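Side-chain contacts in aminotransferase, classes I and II (Silicibacter pomeroyi DSS-3, PDB 3H14), which probably transfers amino groups between aspartate and 2-oxoglutarate with the help of pyridoxal 5'-phosphate, as a putative aminotransferase of class I: residues V16-E21 and D326-A331; D116-G121 and Q130-L135. All coordinates share one frame; numbering follows the deposited sequence.

Contact 1 of 2, residues V16-E21 and D326-A331; sequences VMDVME and DSRAFA
Asp18 and Arg328 join the two segments through a salt bridge at the protein surface. The ionic grip is side-on and falls on a single oxygen: Arg328 NE lies 3.1 Å from Asp18 OD2, and Arg328 NH2 lies 3.0 Å from that same OD2. Neither bond is straight, the N-H...O angle being 143° at NE and much the same at NH2, as is expected when two neighbouring donors converge on one oxygen. Both nitrogens come from the same face of the carboxylate, whose plane is turned 33° from that of the guanidinium. NH2 meets OD2 on its syn side but tilted out of the carboxylate plane, and NE comes from farther above it. The arginine spans the gap as an extended chain, with CG anti to the backbone N (chi1 -172°).

A second interaction, helix capping, acts within 326-331. Asp326 sits at the N-cap of helix 327-338, and its OD1 accepts a weak bond from Arg328 N at 3.1 Å. The residue carrying the guanidinium is thus also tied by its backbone to the cap.

Beneath the ion pair, Val19 and Ala331 rest on strand 340-344, at Ala341 and Pro344 respectively. The arrangement is a solvent-facing interhelical salt bridge, linking the N-terminal helix 17-28 to the first turn of helix 327-338.

Contact 2 of 2, residues D116-G121 and Q130-L135; sequences DRVGIG and QILRAL
Leu132 presents both of its methyl groups to Val118 and one of them to Ile120, which makes it the sole helix residue of 130-135 to touch strand segment 116-121. The tight part is its meeting with Val118, where the two side chains cross at about a right angle. Leu132 CD2 lies 3.8 Å from Val118 CG2, while Leu132 CD1 lies 4.0 Å from Val118 CB, so the fork of the leucine spreads across the branch point of the valine. Val118 CG1 stands anti to the backbone N (chi1 -179°), which places CG2 beside that N and within reach of CD2. Their CA atoms are also the nearest pair across the two segments, Val118 CA lying 8.0 Å from Leu132 CA.

The looser part lies at Ile120, which meets the leucine tip to tip: Ile120 CG2 is 4.1 Å from Leu132 CD1. An alanine in place of Leu132 would lack both methyls and is likely to leave a gap over Val118 and Ile120, with the helix deprived of its apolar hold on this strand segment. On the more solvent-accessible side of the helix, Gln130 and Arg133 turn to other partners, Gln130 OE1 bonding to Asp12 N and Arg133 NH1 to Ser7 O.

Strand 117-122, helix 126-134 and strand 138-143 form a beta-alpha-beta unit of the seven-stranded sheet. Val118 pairs through its backbone with Val138 and Val140, and Phe108 of helix 100-111 packs against Leu132.

How the contacts relate
The two contacts divide by depth and chemistry. All three touching residues of contact 2 are buried and apolar, whereas the two of contact 1 are exposed and oppositely charged. Directional bonds therefore define the surface pair, and methyl packing the core one. They share no helix or strand: contact 1 joins two helices that both pack on strand 340-344 of the four-stranded sheet, while contact 2 fastens a helix to a strand of the seven-stranded sheet. Sequence separation differs as sharply, with 304 residues between the segments of contact 1 and eight between those of contact 2. Their centres lie 25 Å apart, and their atoms do not touch.

Contact 1 of 2, residues V16-E21 and D326-A331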
ATOM      1  N   VAL A  16     -13.695   5.558  -5.135  1.00 39.19           N
ATOM      2  CA  VAL A  16     -13.505   4.476  -6.115  1.00 40.32           C
ATOM      3  C   VAL A  16     -14.713   3.530  -6.219  1.00 41.17           C
ATOM      4  O   VAL A  16     -14.814   2.758  -7.174  1.00 40.45           O
ATOM      5  CB  VAL A  16     -12.186   3.677  -5.877  1.00 39.72           C
ATOM      6  CG1 VAL A  16     -12.257   2.802  -4.630  1.00 39.16           C
ATOM      7  CG2 VAL A  16     -11.817   2.844  -7.134  1.00 39.23           C
HETATM    8  N   MSE A  17     -15.637   3.630  -5.259  1.00 42.48           N
HETATM    9  CA  MSE A  17     -16.838   2.789  -5.213  1.00 43.15           C
HETATM   10  C   MSE A  17     -17.777   3.050  -6.389  1.00 42.39           C
HETATM   11  O   MSE A  17     -18.430   2.131  -6.866  1.00 42.06           O
HETATM   12  CB  MSE A  17     -17.590   3.005  -3.891  1.00 45.73           C
HETATM   13  CG  MSE A  17     -16.764   2.662  -2.632  1.00 51.00           C
HETATM   14 SE   MSE A  17     -16.355   0.761  -2.521  1.00 68.17          SE
HETATM   15  CE  MSE A  17     -14.706   0.735  -1.438  1.00 56.06           C
ATOM     16  N   ASP A  18     -17.844   4.287  -6.867  1.00 41.39           N
ATOM     17  CA  ASP A  18     -18.609   4.578  -8.095  1.00 41.09           C
ATOM     18  C   ASP A  18     -18.164   3.679  -9.274  1.00 40.32           C
ATOM     19  O   ASP A  18     -18.990   3.017  -9.891  1.00 39.26           O
ATOM     20  CB  ASP A  18     -18.456   6.035  -8.545  1.00 41.33           C
ATOM     21  CG  ASP A  18     -19.049   7.041  -7.573  1.00 43.72           C
ATOM     22  OD1 ASP A  18     -19.378   6.690  -6.401  1.00 46.18           O
ATOM     23  OD2 ASP A  18     -19.135   8.219  -8.000  1.00 45.07           O
ATOM     24  N   VAL A  19     -16.864   3.679  -9.577  1.00 39.87           N
ATOM     25  CA  VAL A  19     -16.335   2.899 -10.710  1.00 39.75           C
ATOM     26  C   VAL A  19     -16.443   1.383 -10.475  1.00 39.19           C
ATOM     27  O   VAL A  19     -16.868   0.666 -11.361  1.00 36.98           O
ATOM     28  CB  VAL A  19     -14.872   3.289 -11.094  1.00 40.13           C
ATOM     29  CG1 VAL A  19     -13.872   2.855 -10.034  1.00 39.99           C
ATOM     30  CG2 VAL A  19     -14.485   2.673 -12.446  1.00 40.33           C
HETATM   31  N   MSE A  20     -16.077   0.905  -9.289  1.00 38.68           N
HETATM   32  CA  MSE A  20     -16.180  -0.523  -8.997  1.00 40.82           C
HETATM   33  C   MSE A  20     -17.592  -1.084  -9.116  1.00 38.40           C
HETATM   34  O   MSE A  20     -17.764  -2.208  -9.595  1.00 38.37           O
HETATM   35  CB  MSE A  20     -15.676  -0.840  -7.600  1.00 40.60           C
HETATM   36  CG  MSE A  20     -14.212  -0.730  -7.480  1.00 42.95           C
HETATM   37 SE   MSE A  20     -13.758  -0.825  -5.596  1.00 50.59          SE
HETATM   38  CE  MSE A  20     -12.890  -2.575  -5.593  1.00 42.59           C
ATOM     39  N   GLU A  21     -18.579  -0.317  -8.657  1.00 36.46           N
ATOM     40  CA  GLU A  21     -19.981  -0.707  -8.783  1.00 35.40           C
ATOM     41  C   GLU A  21     -20.422  -0.607 -10.235  1.00 34.33           C
ATOM     42  O   GLU A  21     -21.047  -1.524 -10.751  1.00 33.39           O
ATOM     43  CB  GLU A  21     -20.890   0.174  -7.906  1.00 35.68           C
ATOM     44  N   ASP A 326     -12.048  16.950 -13.824  1.00 25.72           N
ATOM     45  CA  ASP A 326     -12.682  16.163 -12.783  1.00 25.38           C
ATOM     46  C   ASP A 326     -12.407  14.688 -13.035  1.00 24.06           C
ATOM     47  O   ASP A 326     -13.101  14.033 -13.820  1.00 23.45           O
ATOM     48  CB  ASP A 326     -14.177  16.451 -12.782  1.00 25.68           C
ATOM     49  CG  ASP A 326     -14.940  15.644 -11.765  1.00 29.28           C
ATOM     50  OD1 ASP A 326     -14.314  14.931 -10.942  1.00 34.37           O
ATOM     51  OD2 ASP A 326     -16.188  15.728 -11.796  1.00 33.33           O
ATOM     52  N   SER A 327     -11.381  14.177 -12.368  1.00 22.86           N
ATOM     53  CA  SER A 327     -10.945  12.792 -12.563  1.00 21.48           C
ATOM     54  C   SER A 327     -12.017  11.758 -12.230  1.00 22.00           C
ATOM     55  O   SER A 327     -11.946  10.619 -12.713  1.00 21.29           O
ATOM     56  CB  SER A 327      -9.712  12.525 -11.729  1.00 22.42           C
ATOM     57  OG  SER A 327     -10.038  12.748 -10.381  1.00 19.35           O
ATOM     58  N   ARG A 328     -12.974  12.140 -11.389  1.00 21.81           N
ATOM     59  CA  ARG A 328     -14.085  11.265 -11.060  1.00 23.46           C
ATOM     60  C   ARG A 328     -14.979  11.071 -12.292  1.00 22.47           C
ATOM     61  O   ARG A 328     -15.302   9.956 -12.673  1.00 20.61           O
ATOM     62  CB  ARG A 328     -14.893  11.861  -9.917  1.00 23.59           C
ATOM     63  CG  ARG A 328     -15.952  10.953  -9.362  1.00 24.94           C
ATOM     64  CD  ARG A 328     -16.613  11.621  -8.173  1.00 28.60           C
ATOM     65  NE  ARG A 328     -17.442  10.697  -7.409  1.00 32.96           N
ATOM     66  CZ  ARG A 328     -18.001  10.989  -6.236  1.00 33.06           C
ATOM     67  NH1 ARG A 328     -17.849  12.178  -5.681  1.00 35.33           N
ATOM     68  NH2 ARG A 328     -18.731  10.082  -5.622  1.00 34.77           N
ATOM     69  N   ALA A 329     -15.355  12.178 -12.918  1.00 21.83           N
ATOM     70  CA  ALA A 329     -16.114  12.112 -14.159  1.00 21.71           C
ATOM     71  C   ALA A 329     -15.312  11.437 -15.263  1.00 20.86           C
ATOM     72  O   ALA A 329     -15.865  10.705 -16.088  1.00 22.20           O
ATOM     73  CB  ALA A 329     -16.606  13.557 -14.599  1.00 21.42           C
ATOM     74  N   PHE A 330     -14.017  11.721 -15.333  1.00 20.62           N
ATOM     75  CA  PHE A 330     -13.158  11.157 -16.346  1.00 19.90           C
ATOM     76  C   PHE A 330     -13.030   9.645 -16.180  1.00 19.84           C
ATOM     77  O   PHE A 330     -13.037   8.919 -17.177  1.00 18.18           O
ATOM     78  CB  PHE A 330     -11.773  11.835 -16.286  1.00 20.28           C
ATOM     79  CG  PHE A 330     -10.839  11.504 -17.420  1.00 20.68           C
ATOM     80  CD1 PHE A 330     -11.279  11.366 -18.714  1.00 23.43           C
ATOM     81  CD2 PHE A 330      -9.471  11.372 -17.179  1.00 19.59           C
ATOM     82  CE1 PHE A 330     -10.394  11.071 -19.741  1.00 20.84           C
ATOM     83  CE2 PHE A 330      -8.594  11.096 -18.212  1.00 22.62           C
ATOM     84  CZ  PHE A 330      -9.061  10.955 -19.496  1.00 19.60           C
ATOM     85  N   ALA A 331     -12.867   9.169 -14.940  1.00 19.22           N
ATOM     86  CA  ALA A 331     -12.800   7.734 -14.711  1.00 19.03           C
ATOM     87  C   ALA A 331     -14.127   7.102 -15.149  1.00 19.10           C
ATOM     88  O   ALA A 331     -14.159   6.029 -15.731  1.00 21.14           O
ATOM     89  CB  ALA A 331     -12.511   7.424 -13.217  1.00 18.28           C
TER

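Contact 2 of 2, residues D116-G121 and Q130-L135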
ATOM      1  N   ASP A 116      -3.768  13.500  19.097  1.00 20.44           N
ATOM      2  CA  ASP A 116      -2.411  13.545  18.579  1.00 20.08           C
ATOM      3  C   ASP A 116      -2.432  13.674  17.052  1.00 20.21           C
ATOM      4  O   ASP A 116      -3.252  13.042  16.355  1.00 20.10           O
ATOM      5  CB  ASP A 116      -1.558  12.320  18.941  1.00 19.60           C
ATOM      6  CG  ASP A 116      -1.079  12.336  20.398  1.00 21.54           C
ATOM      7  OD1 ASP A 116      -1.244  13.384  21.071  1.00 19.36           O
ATOM      8  OD2 ASP A 116      -0.537  11.289  20.834  1.00 22.98           O
ATOM      9  N   ARG A 117      -1.475  14.457  16.561  1.00 20.21           N
ATOM     10  CA  ARG A 117      -1.340  14.736  15.131  1.00 20.87           C
ATOM     11  C   ARG A 117      -0.328  13.833  14.518  1.00 18.94           C
ATOM     12  O   ARG A 117       0.778  13.736  14.986  1.00 19.14           O
ATOM     13  CB  ARG A 117      -0.985  16.203  14.895  1.00 20.63           C
ATOM     14  CG  ARG A 117      -2.157  17.110  15.159  1.00 22.43           C
ATOM     15  CD  ARG A 117      -1.771  18.565  14.944  1.00 26.65           C
ATOM     16  NE  ARG A 117      -2.871  19.467  15.265  1.00 32.73           N
ATOM     17  CZ  ARG A 117      -3.048  20.022  16.466  1.00 36.11           C
ATOM     18  NH1 ARG A 117      -2.190  19.793  17.466  1.00 37.96           N
ATOM     19  NH2 ARG A 117      -4.085  20.839  16.664  1.00 38.53           N
ATOM     20  N   VAL A 118      -0.708  13.193  13.409  1.00 18.51           N
ATOM     21  CA  VAL A 118       0.158  12.245  12.734  1.00 17.88           C
ATOM     22  C   VAL A 118       0.268  12.683  11.270  1.00 17.75           C
ATOM     23  O   VAL A 118      -0.753  12.777  10.602  1.00 15.60           O
ATOM     24  CB  VAL A 118      -0.414  10.816  12.837  1.00 17.57           C
ATOM     25  CG1 VAL A 118       0.510   9.816  12.150  1.00 18.16           C
ATOM     26  CG2 VAL A 118      -0.656  10.455  14.334  1.00 19.13           C
ATOM     27  N   GLY A 119       1.495  12.952  10.827  1.00 17.89           N
ATOM     28  CA  GLY A 119       1.789  13.445   9.471  1.00 18.94           C
ATOM     29  C   GLY A 119       1.746  12.300   8.466  1.00 19.38           C
ATOM     30  O   GLY A 119       2.360  11.240   8.682  1.00 18.61           O
ATOM     31  N   ILE A 120       1.034  12.519   7.359  1.00 19.33           N
ATOM     32  CA  ILE A 120       0.921  11.530   6.273  1.00 19.87           C
ATOM     33  C   ILE A 120       0.988  12.259   4.938  1.00 18.46           C
ATOM     34  O   ILE A 120       0.352  13.289   4.767  1.00 18.92           O
ATOM     35  CB  ILE A 120      -0.408  10.738   6.360  1.00 19.81           C
ATOM     36  CG1 ILE A 120      -1.609  11.679   6.465  1.00 21.26           C
ATOM     37  CG2 ILE A 120      -0.395   9.807   7.611  1.00 21.82           C
ATOM     38  CD1 ILE A 120      -2.965  10.995   6.592  1.00 22.63           C
ATOM     39  N   GLY A 121       1.792  11.772   4.017  1.00 18.31           N
ATOM     40  CA  GLY A 121       1.909  12.430   2.683  1.00 18.09           C
ATOM     41  C   GLY A 121       0.648  12.340   1.870  1.00 18.56           C
ATOM     42  O   GLY A 121      -0.069  11.335   1.938  1.00 18.47           O
ATOM     43  N   GLN A 130      -8.341   7.957   7.367  1.00 19.31           N
ATOM     44  CA  GLN A 130      -9.594   7.481   7.898  1.00 18.75           C
ATOM     45  C   GLN A 130      -9.436   6.686   9.197  1.00 17.72           C
ATOM     46  O   GLN A 130     -10.225   6.859  10.124  1.00 16.48           O
ATOM     47  CB  GLN A 130     -10.363   6.620   6.861  1.00 19.62           C
ATOM     48  CG  GLN A 130     -10.645   7.304   5.500  1.00 22.16           C
ATOM     49  CD  GLN A 130     -11.460   8.580   5.593  1.00 26.67           C
ATOM     50  OE1 GLN A 130     -12.282   8.753   6.494  1.00 29.11           O
ATOM     51  NE2 GLN A 130     -11.236   9.492   4.643  1.00 27.63           N
ATOM     52  N   ILE A 131      -8.475   5.785   9.223  1.00 16.79           N
ATOM     53  CA  ILE A 131      -8.160   4.989  10.436  1.00 17.38           C
ATOM     54  C   ILE A 131      -7.711   5.911  11.562  1.00 16.96           C
ATOM     55  O   ILE A 131      -8.145   5.757  12.687  1.00 18.05           O
ATOM     56  CB  ILE A 131      -7.077   3.939  10.184  1.00 16.90           C
ATOM     57  CG1 ILE A 131      -7.580   2.861   9.236  1.00 15.84           C
ATOM     58  CG2 ILE A 131      -6.586   3.263  11.531  1.00 16.63           C
ATOM     59  CD1 ILE A 131      -6.458   1.883   8.749  1.00 18.09           C
ATOM     60  N   LEU A 132      -6.857   6.889  11.264  1.00 17.23           N
ATOM     61  CA  LEU A 132      -6.477   7.875  12.288  1.00 17.17           C
ATOM     62  C   LEU A 132      -7.660   8.626  12.880  1.00 18.59           C
ATOM     63  O   LEU A 132      -7.840   8.700  14.102  1.00 15.66           O
ATOM     64  CB  LEU A 132      -5.429   8.828  11.738  1.00 17.46           C
ATOM     65  CG  LEU A 132      -4.027   8.235  11.580  1.00 16.21           C
ATOM     66  CD1 LEU A 132      -3.175   9.045  10.571  1.00 15.46           C
ATOM     67  CD2 LEU A 132      -3.273   8.146  12.929  1.00 15.82           C
ATOM     68  N   ARG A 133      -8.545   9.116  12.017  1.00 19.16           N
ATOM     69  CA  ARG A 133      -9.740   9.819  12.468  1.00 21.43           C
ATOM     70  C   ARG A 133     -10.696   8.901  13.253  1.00 20.13           C
ATOM     71  O   ARG A 133     -11.288   9.313  14.273  1.00 20.96           O
ATOM     72  CB  ARG A 133     -10.475  10.356  11.224  1.00 21.53           C
ATOM     73  CG  ARG A 133     -11.504  11.394  11.502  1.00 27.24           C
ATOM     74  CD  ARG A 133     -12.340  11.782  10.229  1.00 28.58           C
ATOM     75  NE  ARG A 133     -13.401  12.741  10.571  1.00 36.18           N
ATOM     76  CZ  ARG A 133     -14.518  12.418  11.223  1.00 35.73           C
ATOM     77  NH1 ARG A 133     -14.735  11.153  11.561  1.00 39.14           N
ATOM     78  NH2 ARG A 133     -15.417  13.354  11.517  1.00 35.33           N
ATOM     79  N   ALA A 134     -10.873   7.684  12.751  1.00 19.59           N
ATOM     80  CA  ALA A 134     -11.738   6.664  13.386  1.00 20.20           C
ATOM     81  C   ALA A 134     -11.329   6.326  14.821  1.00 19.53           C
ATOM     82  O   ALA A 134     -12.169   5.928  15.634  1.00 19.16           O
ATOM     83  CB  ALA A 134     -11.758   5.388  12.561  1.00 19.92           C
ATOM     84  N   LEU A 135     -10.052   6.507  15.103  1.00 18.94           N
ATOM     85  CA  LEU A 135      -9.472   6.281  16.435  1.00 19.00           C
ATOM     86  C   LEU A 135      -9.376   7.540  17.325  1.00 19.15           C
ATOM     87  O   LEU A 135      -8.793   7.508  18.434  1.00 17.65           O
ATOM     88  CB  LEU A 135      -8.080   5.687  16.247  1.00 19.74           C
ATOM     89  CG  LEU A 135      -8.115   4.257  15.702  1.00 19.63           C
ATOM     90  CD1 LEU A 135      -6.661   3.757  15.429  1.00 19.32           C
ATOM     91  CD2 LEU A 135      -8.828   3.300  16.619  1.00 19.28           C
TER